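Local coordinates for protein uronate isomerase (Caulobacter crescentus, PDB 2Q01) that catalyses the interconversion of D-glucuronate with D-fructuronate and of D-galacturonate with D-tagaturonate, a step of pentose and glucuronate metabolism, at residues B[55-58]-B[59-62]; B[119-122]-B[123-127]; B[419-422]-B[423-426]. All coordinates share one frame; numbering follows the deposited sequence.

Interaction 1. Residues B[55-58]-B[59-62]; sequences FQDA and TDLL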
ATOM      1  N   PHE B  55      29.902  25.014 -16.765  1.00 55.53           N
ATOM      2  CA  PHE B  55      30.105  23.586 -16.531  1.00 61.12           C
ATOM      3  C   PHE B  55      31.073  23.039 -17.587  1.00 64.90           C
ATOM      4  O   PHE B  55      31.252  23.650 -18.650  1.00 66.90           O
ATOM      5  CB  PHE B  55      28.771  22.833 -16.570  1.00 59.94           C
ATOM      6  CG  PHE B  55      27.723  23.391 -15.636  1.00 61.54           C
ATOM      7  CD1 PHE B  55      27.746  23.088 -14.275  1.00 71.48           C
ATOM      8  CD2 PHE B  55      26.706  24.214 -16.121  1.00 59.83           C
ATOM      9  CE1 PHE B  55      26.773  23.600 -13.408  1.00 67.89           C
ATOM     10  CE2 PHE B  55      25.730  24.733 -15.261  1.00 56.35           C
ATOM     11  CZ  PHE B  55      25.764  24.423 -13.905  1.00 59.37           C
ATOM     12  N   GLN B  56      31.700  21.902 -17.305  1.00 63.18           N
ATOM     13  CA  GLN B  56      32.772  21.416 -18.180  1.00 68.97           C
ATOM     14  C   GLN B  56      32.423  20.243 -19.108  1.00 65.86           C
ATOM     15  O   GLN B  56      32.686  20.313 -20.309  1.00 67.51           O
ATOM     16  CB  GLN B  56      34.059  21.138 -17.386  1.00 68.62           C
ATOM     17  CG  GLN B  56      33.864  20.419 -16.058  1.00 83.36           C
ATOM     18  CD  GLN B  56      35.180  20.017 -15.417  1.00 92.67           C
ATOM     19  OE1 GLN B  56      35.595  20.594 -14.412  1.00100.07           O
ATOM     20  NE2 GLN B  56      35.846  19.026 -16.001  1.00 82.78           N
ATOM     21  N   ASP B  57      31.827  19.184 -18.560  1.00 66.12           N
ATOM     22  CA  ASP B  57      31.588  17.943 -19.303  1.00 64.08           C
ATOM     23  C   ASP B  57      30.121  17.551 -19.325  1.00 61.05           C
ATOM     24  O   ASP B  57      29.332  18.019 -18.508  1.00 66.50           O
ATOM     25  CB  ASP B  57      32.372  16.780 -18.675  1.00 69.51           C
ATOM     26  CG  ASP B  57      33.874  16.920 -18.826  1.00 86.62           C
ATOM     27  OD1 ASP B  57      34.334  17.550 -19.805  1.00101.90           O
ATOM     28  OD2 ASP B  57      34.600  16.378 -17.963  1.00 96.31           O
ATOM     29  N   ALA B  58      29.772  16.663 -20.253  1.00 57.34           N
ATOM     30  CA  ALA B  58      28.492  15.964 -20.228  1.00 55.41           C
ATOM     31  C   ALA B  58      28.461  15.015 -19.033  1.00 60.41           C
ATOM     32  O   ALA B  58      27.412  14.799 -18.428  1.00 63.20           O
ATOM     33  CB  ALA B  58      28.294  15.188 -21.514  1.00 52.06           C
ATOM     34  N   THR B  59      29.625  14.458 -18.704  1.00 61.45           N
ATOM     35  CA  THR B  59      29.786  13.563 -17.566  1.00 61.13           C
ATOM     36  C   THR B  59      29.693  14.318 -16.234  1.00 62.13           C
ATOM     37  O   THR B  59      28.944  13.914 -15.341  1.00 61.67           O
ATOM     38  CB  THR B  59      31.109  12.782 -17.684  1.00 59.70           C
ATOM     39  OG1 THR B  59      31.064  11.981 -18.870  1.00 61.16           O
ATOM     40  CG2 THR B  59      31.333  11.875 -16.480  1.00 61.54           C
ATOM     41  N   ASP B  60      30.425  15.423 -16.118  1.00 62.37           N
ATOM     42  CA  ASP B  60      30.441  16.220 -14.888  1.00 64.88           C
ATOM     43  C   ASP B  60      29.121  16.905 -14.542  1.00 61.76           C
ATOM     44  O   ASP B  60      28.885  17.243 -13.385  1.00 64.52           O
ATOM     45  CB  ASP B  60      31.572  17.248 -14.922  1.00 65.80           C
ATOM     46  CG  ASP B  60      32.784  16.796 -14.138  1.00 87.89           C
ATOM     47  OD1 ASP B  60      33.166  17.511 -13.186  1.00 97.85           O
ATOM     48  OD2 ASP B  60      33.341  15.720 -14.457  1.00 98.23           O
ATOM     49  N   LEU B  61      28.268  17.098 -15.542  1.00 62.93           N
ATOM     50  CA  LEU B  61      27.001  17.787 -15.350  1.00 62.32           C
ATOM     51  C   LEU B  61      25.837  16.812 -15.162  1.00 63.53           C
ATOM     52  O   LEU B  61      24.966  17.024 -14.307  1.00 61.73           O
ATOM     53  CB  LEU B  61      26.736  18.731 -16.530  1.00 61.63           C
ATOM     54  CG  LEU B  61      25.424  19.514 -16.608  1.00 65.35           C
ATOM     55  CD1 LEU B  61      25.373  20.625 -15.577  1.00 65.92           C
ATOM     56  CD2 LEU B  61      25.233  20.071 -17.999  1.00 60.49           C
ATOM     57  N   LEU B  62      25.829  15.743 -15.954  1.00 60.28           N
ATOM     58  CA  LEU B  62      24.682  14.839 -16.001  1.00 58.63           C
ATOM     59  C   LEU B  62      24.923  13.502 -15.311  1.00 56.69           C
ATOM     60  O   LEU B  62      24.045  13.000 -14.615  1.00 56.64           O
ATOM     61  CB  LEU B  62      24.230  14.607 -17.452  1.00 55.68           C
ATOM     62  CG  LEU B  62      23.734  15.817 -18.254  1.00 56.56           C
ATOM     63  CD1 LEU B  62      23.868  15.554 -19.742  1.00 47.45           C
ATOM     64  CD2 LEU B  62      22.296  16.183 -17.895  1.00 55.54           C
TER

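Interaction 2. Residues B[119-122]-B[123-127]; sequences LNHV and FSQVF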
ATOM      1  N   LEU B 119      15.727  12.922 -18.669  1.00 44.62           N
ATOM      2  CA  LEU B 119      16.906  13.046 -19.520  1.00 39.22           C
ATOM      3  C   LEU B 119      16.571  13.283 -20.980  1.00 44.67           C
ATOM      4  O   LEU B 119      17.268  14.046 -21.647  1.00 49.77           O
ATOM      5  CB  LEU B 119      17.815  11.823 -19.395  1.00 50.21           C
ATOM      6  CG  LEU B 119      18.790  11.757 -18.222  1.00 46.79           C
ATOM      7  CD1 LEU B 119      19.467  10.407 -18.238  1.00 54.40           C
ATOM      8  CD2 LEU B 119      19.819  12.873 -18.297  1.00 41.92           C
ATOM      9  N   ASN B 120      15.510  12.647 -21.473  1.00 42.28           N
ATOM     10  CA  ASN B 120      15.058  12.895 -22.844  1.00 42.05           C
ATOM     11  C   ASN B 120      14.429  14.272 -23.030  1.00 39.73           C
ATOM     12  O   ASN B 120      14.464  14.818 -24.128  1.00 45.27           O
ATOM     13  CB  ASN B 120      14.129  11.786 -23.349  1.00 42.74           C
ATOM     14  CG  ASN B 120      14.879  10.489 -23.663  1.00 43.31           C
ATOM     15  OD1 ASN B 120      16.001  10.505 -24.179  1.00 44.16           O
ATOM     16  ND2 ASN B 120      14.251   9.360 -23.360  1.00 47.84           N
ATOM     17  N   HIS B 121      13.867  14.826 -21.955  1.00 38.62           N
ATOM     18  CA  HIS B 121      13.445  16.225 -21.921  1.00 34.74           C
ATOM     19  C   HIS B 121      14.670  17.126 -22.057  1.00 39.52           C
ATOM     20  O   HIS B 121      14.661  18.062 -22.849  1.00 47.55           O
ATOM     21  CB  HIS B 121      12.672  16.520 -20.628  1.00 39.10           C
ATOM     22  CG  HIS B 121      12.105  17.908 -20.540  1.00 40.08           C
ATOM     23  ND1 HIS B 121      10.751  18.149 -20.430  1.00 37.72           N
ATOM     24  CD2 HIS B 121      12.703  19.124 -20.500  1.00 41.64           C
ATOM     25  CE1 HIS B 121      10.539  19.451 -20.353  1.00 42.17           C
ATOM     26  NE2 HIS B 121      11.707  20.067 -20.397  1.00 33.70           N
ATOM     27  N   VAL B 122      15.725  16.830 -21.302  1.00 39.89           N
ATOM     28  CA  VAL B 122      16.969  17.609 -21.354  1.00 45.90           C
ATOM     29  C   VAL B 122      17.620  17.523 -22.742  1.00 46.90           C
ATOM     30  O   VAL B 122      18.039  18.536 -23.301  1.00 51.91           O
ATOM     31  CB  VAL B 122      17.971  17.170 -20.246  1.00 41.14           C
ATOM     32  CG1 VAL B 122      19.287  17.924 -20.358  1.00 45.39           C
ATOM     33  CG2 VAL B 122      17.374  17.403 -18.873  1.00 45.64           C
ATOM     34  N   PHE B 123      17.665  16.316 -23.301  1.00 47.76           N
ATOM     35  CA  PHE B 123      18.285  16.083 -24.603  1.00 40.56           C
ATOM     36  C   PHE B 123      17.546  16.786 -25.731  1.00 40.55           C
ATOM     37  O   PHE B 123      18.175  17.401 -26.585  1.00 52.64           O
ATOM     38  CB  PHE B 123      18.379  14.586 -24.915  1.00 37.33           C
ATOM     39  CG  PHE B 123      19.330  13.826 -24.029  1.00 31.55           C
ATOM     40  CD1 PHE B 123      19.137  12.467 -23.804  1.00 35.87           C
ATOM     41  CD2 PHE B 123      20.413  14.454 -23.425  1.00 26.48           C
ATOM     42  CE1 PHE B 123      20.009  11.745 -22.992  1.00 34.09           C
ATOM     43  CE2 PHE B 123      21.286  13.742 -22.610  1.00 22.66           C
ATOM     44  CZ  PHE B 123      21.084  12.386 -22.396  1.00 31.34           C
ATOM     45  N   SER B 124      16.216  16.707 -25.720  1.00 44.78           N
ATOM     46  CA  SER B 124      15.398  17.240 -26.809  1.00 46.67           C
ATOM     47  C   SER B 124      15.017  18.711 -26.661  1.00 50.53           C
ATOM     48  O   SER B 124      14.951  19.428 -27.661  1.00 56.80           O
ATOM     49  CB  SER B 124      14.138  16.398 -27.008  1.00 46.77           C
ATOM     50  OG  SER B 124      13.265  16.529 -25.905  1.00 60.75           O
ATOM     51  N   GLN B 125      14.760  19.158 -25.431  1.00 49.20           N
ATOM     52  CA  GLN B 125      14.319  20.540 -25.200  1.00 47.17           C
ATOM     53  C   GLN B 125      15.454  21.504 -24.855  1.00 48.10           C
ATOM     54  O   GLN B 125      15.426  22.660 -25.269  1.00 52.25           O
ATOM     55  CB  GLN B 125      13.236  20.616 -24.112  1.00 54.93           C
ATOM     56  CG  GLN B 125      12.055  19.669 -24.295  1.00 51.56           C
ATOM     57  CD  GLN B 125      11.203  20.016 -25.493  1.00 61.48           C
ATOM     58  OE1 GLN B 125      10.934  19.166 -26.339  1.00 66.44           O
ATOM     59  NE2 GLN B 125      10.778  21.274 -25.576  1.00 71.34           N
ATOM     60  N   VAL B 126      16.438  21.044 -24.087  1.00 48.46           N
ATOM     61  CA  VAL B 126      17.528  21.925 -23.654  1.00 52.06           C
ATOM     62  C   VAL B 126      18.651  21.950 -24.698  1.00 54.58           C
ATOM     63  O   VAL B 126      19.180  23.015 -25.014  1.00 60.76           O
ATOM     64  CB  VAL B 126      18.059  21.568 -22.222  1.00 47.41           C
ATOM     65  CG1 VAL B 126      19.087  22.578 -21.736  1.00 51.36           C
ATOM     66  CG2 VAL B 126      16.916  21.492 -21.228  1.00 43.93           C
ATOM     67  N   PHE B 127      18.987  20.788 -25.252  1.00 55.35           N
ATOM     68  CA  PHE B 127      20.079  20.693 -26.224  1.00 54.69           C
ATOM     69  C   PHE B 127      19.638  20.580 -27.677  1.00 61.02           C
ATOM     70  O   PHE B 127      20.415  20.880 -28.583  1.00 72.11           O
ATOM     71  CB  PHE B 127      21.003  19.527 -25.888  1.00 46.04           C
ATOM     72  CG  PHE B 127      21.780  19.720 -24.630  1.00 49.86           C
ATOM     73  CD1 PHE B 127      21.527  18.930 -23.520  1.00 47.44           C
ATOM     74  CD2 PHE B 127      22.762  20.703 -24.545  1.00 54.61           C
ATOM     75  CE1 PHE B 127      22.241  19.110 -22.346  1.00 42.00           C
ATOM     76  CE2 PHE B 127      23.484  20.888 -23.371  1.00 41.00           C
ATOM     77  CZ  PHE B 127      23.222  20.094 -22.274  1.00 41.48           C
TER

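Interaction 3. Residues B[419-422]-B[423-426]; sequences TRAF and LSIP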
ATOM      1  N   THR B 419      16.470  18.301  -6.253  1.00 49.63           N
ATOM      2  CA  THR B 419      17.544  17.741  -7.071  1.00 50.64           C
ATOM      3  C   THR B 419      18.810  18.601  -7.065  1.00 50.12           C
ATOM      4  O   THR B 419      18.757  19.807  -6.804  1.00 46.69           O
ATOM      5  CB  THR B 419      17.056  17.452  -8.530  1.00 49.79           C
ATOM      6  OG1 THR B 419      18.091  16.798  -9.279  1.00 49.34           O
ATOM      7  CG2 THR B 419      16.625  18.741  -9.244  1.00 34.61           C
ATOM      8  N   ARG B 420      19.947  17.960  -7.323  1.00 54.98           N
ATOM      9  CA  ARG B 420      21.201  18.670  -7.555  1.00 61.69           C
ATOM     10  C   ARG B 420      21.367  18.970  -9.055  1.00 61.01           C
ATOM     11  O   ARG B 420      21.979  19.974  -9.431  1.00 61.37           O
ATOM     12  CB  ARG B 420      22.394  17.874  -7.002  1.00 64.08           C
ATOM     13  CG  ARG B 420      23.715  18.641  -7.015  1.00 79.41           C
ATOM     14  CD  ARG B 420      24.720  18.142  -5.985  1.00 97.62           C
ATOM     15  NE  ARG B 420      25.969  18.907  -6.051  1.00100.54           N
ATOM     16  CZ  ARG B 420      26.201  20.049  -5.401  1.00 94.24           C
ATOM     17  NH1 ARG B 420      27.371  20.661  -5.540  1.00 79.85           N
ATOM     18  NH2 ARG B 420      25.275  20.586  -4.613  1.00 84.56           N
ATOM     19  N   ALA B 421      20.806  18.098  -9.897  1.00 58.84           N
ATOM     20  CA  ALA B 421      20.852  18.253 -11.353  1.00 59.12           C
ATOM     21  C   ALA B 421      20.018  19.453 -11.797  1.00 59.76           C
ATOM     22  O   ALA B 421      18.788  19.404 -11.819  1.00 69.30           O
ATOM     23  CB  ALA B 421      20.390  16.972 -12.047  1.00 55.82           C
ATOM     24  N   PHE B 422      20.710  20.535 -12.136  1.00 54.30           N
ATOM     25  CA  PHE B 422      20.079  21.809 -12.435  1.00 51.49           C
ATOM     26  C   PHE B 422      19.313  21.789 -13.755  1.00 56.12           C
ATOM     27  O   PHE B 422      18.229  22.364 -13.852  1.00 56.55           O
ATOM     28  CB  PHE B 422      21.132  22.918 -12.443  1.00 50.57           C
ATOM     29  CG  PHE B 422      20.590  24.271 -12.793  1.00 50.19           C
ATOM     30  CD1 PHE B 422      19.692  24.919 -11.949  1.00 47.28           C
ATOM     31  CD2 PHE B 422      20.988  24.905 -13.963  1.00 51.31           C
ATOM     32  CE1 PHE B 422      19.189  26.176 -12.271  1.00 44.85           C
ATOM     33  CE2 PHE B 422      20.494  26.160 -14.293  1.00 49.84           C
ATOM     34  CZ  PHE B 422      19.592  26.798 -13.445  1.00 57.51           C
ATOM     35  N   LEU B 423      19.872  21.108 -14.754  1.00 53.39           N
ATOM     36  CA  LEU B 423      19.271  21.018 -16.087  1.00 50.79           C
ATOM     37  C   LEU B 423      17.982  20.203 -16.142  1.00 52.58           C
ATOM     38  O   LEU B 423      17.201  20.332 -17.093  1.00 66.43           O
ATOM     39  CB  LEU B 423      20.278  20.448 -17.081  1.00 51.26           C
ATOM     40  CG  LEU B 423      21.010  21.464 -17.954  1.00 54.15           C
ATOM     41  CD1 LEU B 423      22.058  22.247 -17.175  1.00 56.54           C
ATOM     42  CD2 LEU B 423      21.650  20.730 -19.102  1.00 47.13           C
ATOM     43  N   SER B 424      17.770  19.372 -15.124  1.00 51.95           N
ATOM     44  CA  SER B 424      16.571  18.550 -15.021  0.50 49.50           C
ATOM     45  C   SER B 424      15.423  19.290 -14.333  1.00 49.16           C
ATOM     46  O   SER B 424      14.309  18.781 -14.271  1.00 57.36           O
ATOM     47  CB  SER B 424      16.879  17.248 -14.274  0.50 52.63           C
ATOM     48  OG  SER B 424      17.772  16.426 -15.008  0.50 60.04           O
ATOM     49  N   ILE B 425      15.697  20.488 -13.811  1.00 48.20           N
ATOM     50  CA  ILE B 425      14.673  21.276 -13.095  1.00 42.07           C
ATOM     51  C   ILE B 425      13.411  21.571 -13.927  1.00 42.63           C
ATOM     52  O   ILE B 425      12.312  21.221 -13.478  1.00 45.90           O
ATOM     53  CB  ILE B 425      15.255  22.539 -12.369  1.00 38.08           C
ATOM     54  CG1 ILE B 425      16.083  22.121 -11.151  1.00 37.81           C
ATOM     55  CG2 ILE B 425      14.153  23.511 -11.952  1.00 41.82           C
ATOM     56  CD1 ILE B 425      16.701  23.290 -10.397  1.00 28.50           C
ATOM     57  N   PRO B 426      13.551  22.185 -15.133  1.00 44.40           N
ATOM     58  CA  PRO B 426      12.359  22.316 -15.983  1.00 40.60           C
ATOM     59  C   PRO B 426      11.722  20.987 -16.414  1.00 35.98           C
ATOM     60  O   PRO B 426      10.502  20.916 -16.524  1.00 39.89           O
ATOM     61  CB  PRO B 426      12.873  23.093 -17.199  1.00 44.85           C
ATOM     62  CG  PRO B 426      14.330  22.865 -17.211  1.00 50.44           C
ATOM     63  CD  PRO B 426      14.723  22.813 -15.778  1.00 49.04           C
TER

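Interaction 1. Residues B[55-58]-B[59-62]
Leu61 lays one methyl, CD1, on a face of the Phe55 ring. The carbon stands 3.6 Å from the centroid of the Phe55 ring and 13° off the normal, a CH-pi contact over the middle of the face, with the two side chains crossing at about a right angle. With CG of Leu61 anti to its own backbone N (chi1 176°), the methyl is carried back over the loop that leads into the helix. Trp48 meets the Phe55 ring edge-to-face.

The backbone bonds belong to the short helix 58-63, part of the helical region inserted between strands 37-39 and 165-169 of what is, by family, a TIM-barrel enzyme. Leu62 N donates to Ala58 O at 3.1 Å, the ordinary step of four residues. The bond from Leu61 N to Asp57 O is weak, at 3.3 Å, and a wider pi-type turn runs through 59-62, so the coil is only loosely bonded here. Ala58 and Thr59 pack on Trp100 of helix 96-105 and on Phe142 of helix 138-149, while Thr59 OG1 is hydrogen-bonded to Pro96 O.

Among the polar side chains, the extended arm of Gln56 brings its amide flat against the carboxylate of Asp60. The planes are 12° apart, and Gln56 CD lies 3.9 Å from Asp60 OD1, a stack without a hydrogen bond. On the Asp57 side the same carboxylate faces a like charge: Asp57 OD2 and Asp60 OD2 are 3.8 Å apart, with the two carboxylates nearly perpendicular. The like charges would probably raise the proton affinity of one or both somewhat, though solvent may screen the effect.

Interaction 2. Residues B[119-122]-B[123-127]
Phe123 folds its ring back over the carbonyl of Leu119, one helical turn earlier. Its CG is anti to the carbonyl carbon (chi1 -67°), which lays one ring face against Leu119 O, with that oxygen 3.1 Å above the plane of the Phe123 ring and offset toward the rim. The same oxygen accepts the bond from Phe123 N at 2.8 Å, so backbone and ring of one residue close on it together. At the ring edge sits Asn120 OD1, 3.7 Å from Phe123 CD1, a buried oxygen with no hydrogen-bonding partner in the model. Were the ring cut back to an alanine, Leu119 O and Asn120 OD1 would probably lose the face and edge packed on them, and Tyr141 its edge-to-face partner.

Val122 marks where the helix begins to unwind. Its carbonyl oxygen takes two donors: Phe127 N approaches nearly along the C=O axis (168°), whereas Val126 N comes from well above the carbonyl plane, and each is 3.1 Å from Val122 O. The pairing with Phe127 spans five residues, as in a pi-type turn. It brings the Phe127 ring alongside Val122, CE1 lying 3.8 Å from Val122 CG1 with the two side chains pointing the same way.

On another side of the helix, Gln125 sets CG over one face of the His121 ring, a CH-pi contact offset toward the rim: CG is 4.0 Å from the ring centroid and 13° off the normal. Asn120 O is gripped twice by Ser124, through its N and, at 2.7 Å, through its OG.

Helix 138-149 receives the aromatic side, with Tyr141 edge-to-face to Phe123 and with Phe127 touching Ile145 and Ala148, while His121 rests on Ala427 and Asp430 of helix 425-445.

Interaction 3. Residues B[419-422]-B[423-426]
Ile425 sends the end of its side chain against Phe422, CD1 of the isoleucine meeting CD1 of the ring at 3.7 Å in an oblique approach. Its CG1 is anti to its carbonyl carbon (chi1 -71°) and the chain runs straight on to CD1, which gives it the reach to the ring. From earlier in the loop, Thr419 also touches this side chain, its methyl CG2 lying 3.9 Å from Ile425 CG1. Leu423 adds a looser apolar touch, with CD1 4.3 Å from CD2 of the Phe422 ring.

Two bonds spanning three residues hold the chain in this curl. Ile425 N donates to Phe422 O at 3.2 Å, from far above the carbonyl plane (61° out of it), and a weak bond joins Ser424 N to Ala421 O. Before them the hydroxyl OG1 of Thr419 accepts a weak bond from Ala421 N at 3.1 Å, an ST turn that bends the loop.

Farther out, Phe422 packs against Ile165 and Leu168 of strand 165-169 and meets Phe49 edge-to-face. Arg420 NH2, meanwhile, is hydrogen-bonded to His43 O, and the backbone of Thr419 is bonded to His43 as well, so the loop is tied to the segment that follows strand 37-39.

Pro426 fits the first turn of helix 425-445, where the missing N-H costs no helical bond. A loop fastened beyond the C-terminal end of strand 37-39 and then turning into a long helix is consistent with the TIM-barrel fold of the metallo-dependent hydrolase superfamily, in which loops at that end of the barrel border the active site.

The three contacts meet around Leu423, their centres about 12 to 14 Å apart. Its CD2 lies 3.8 Å from Leu61 CD2 of interaction 1 and 3.6 Å from Phe127 CZ of interaction 2, while Leu423 O is touched by Val122 CG2 at 3.4 Å. Interactions 1 and 2 also pack directly, Leu62 CD2 lying 4.2 Å from Leu119 CD2. Interaction 3 is the innermost, its centre about 10 Å from the centre of the chain against about 21 Å for the other two. Its Phe422 and Ile425 also touch strand 165-169, joining the helices of interactions 1 and 2 to the barrel. A potassium site formed by Ala375, Tyr378, Leu381 and Asn411 includes no residue of the three.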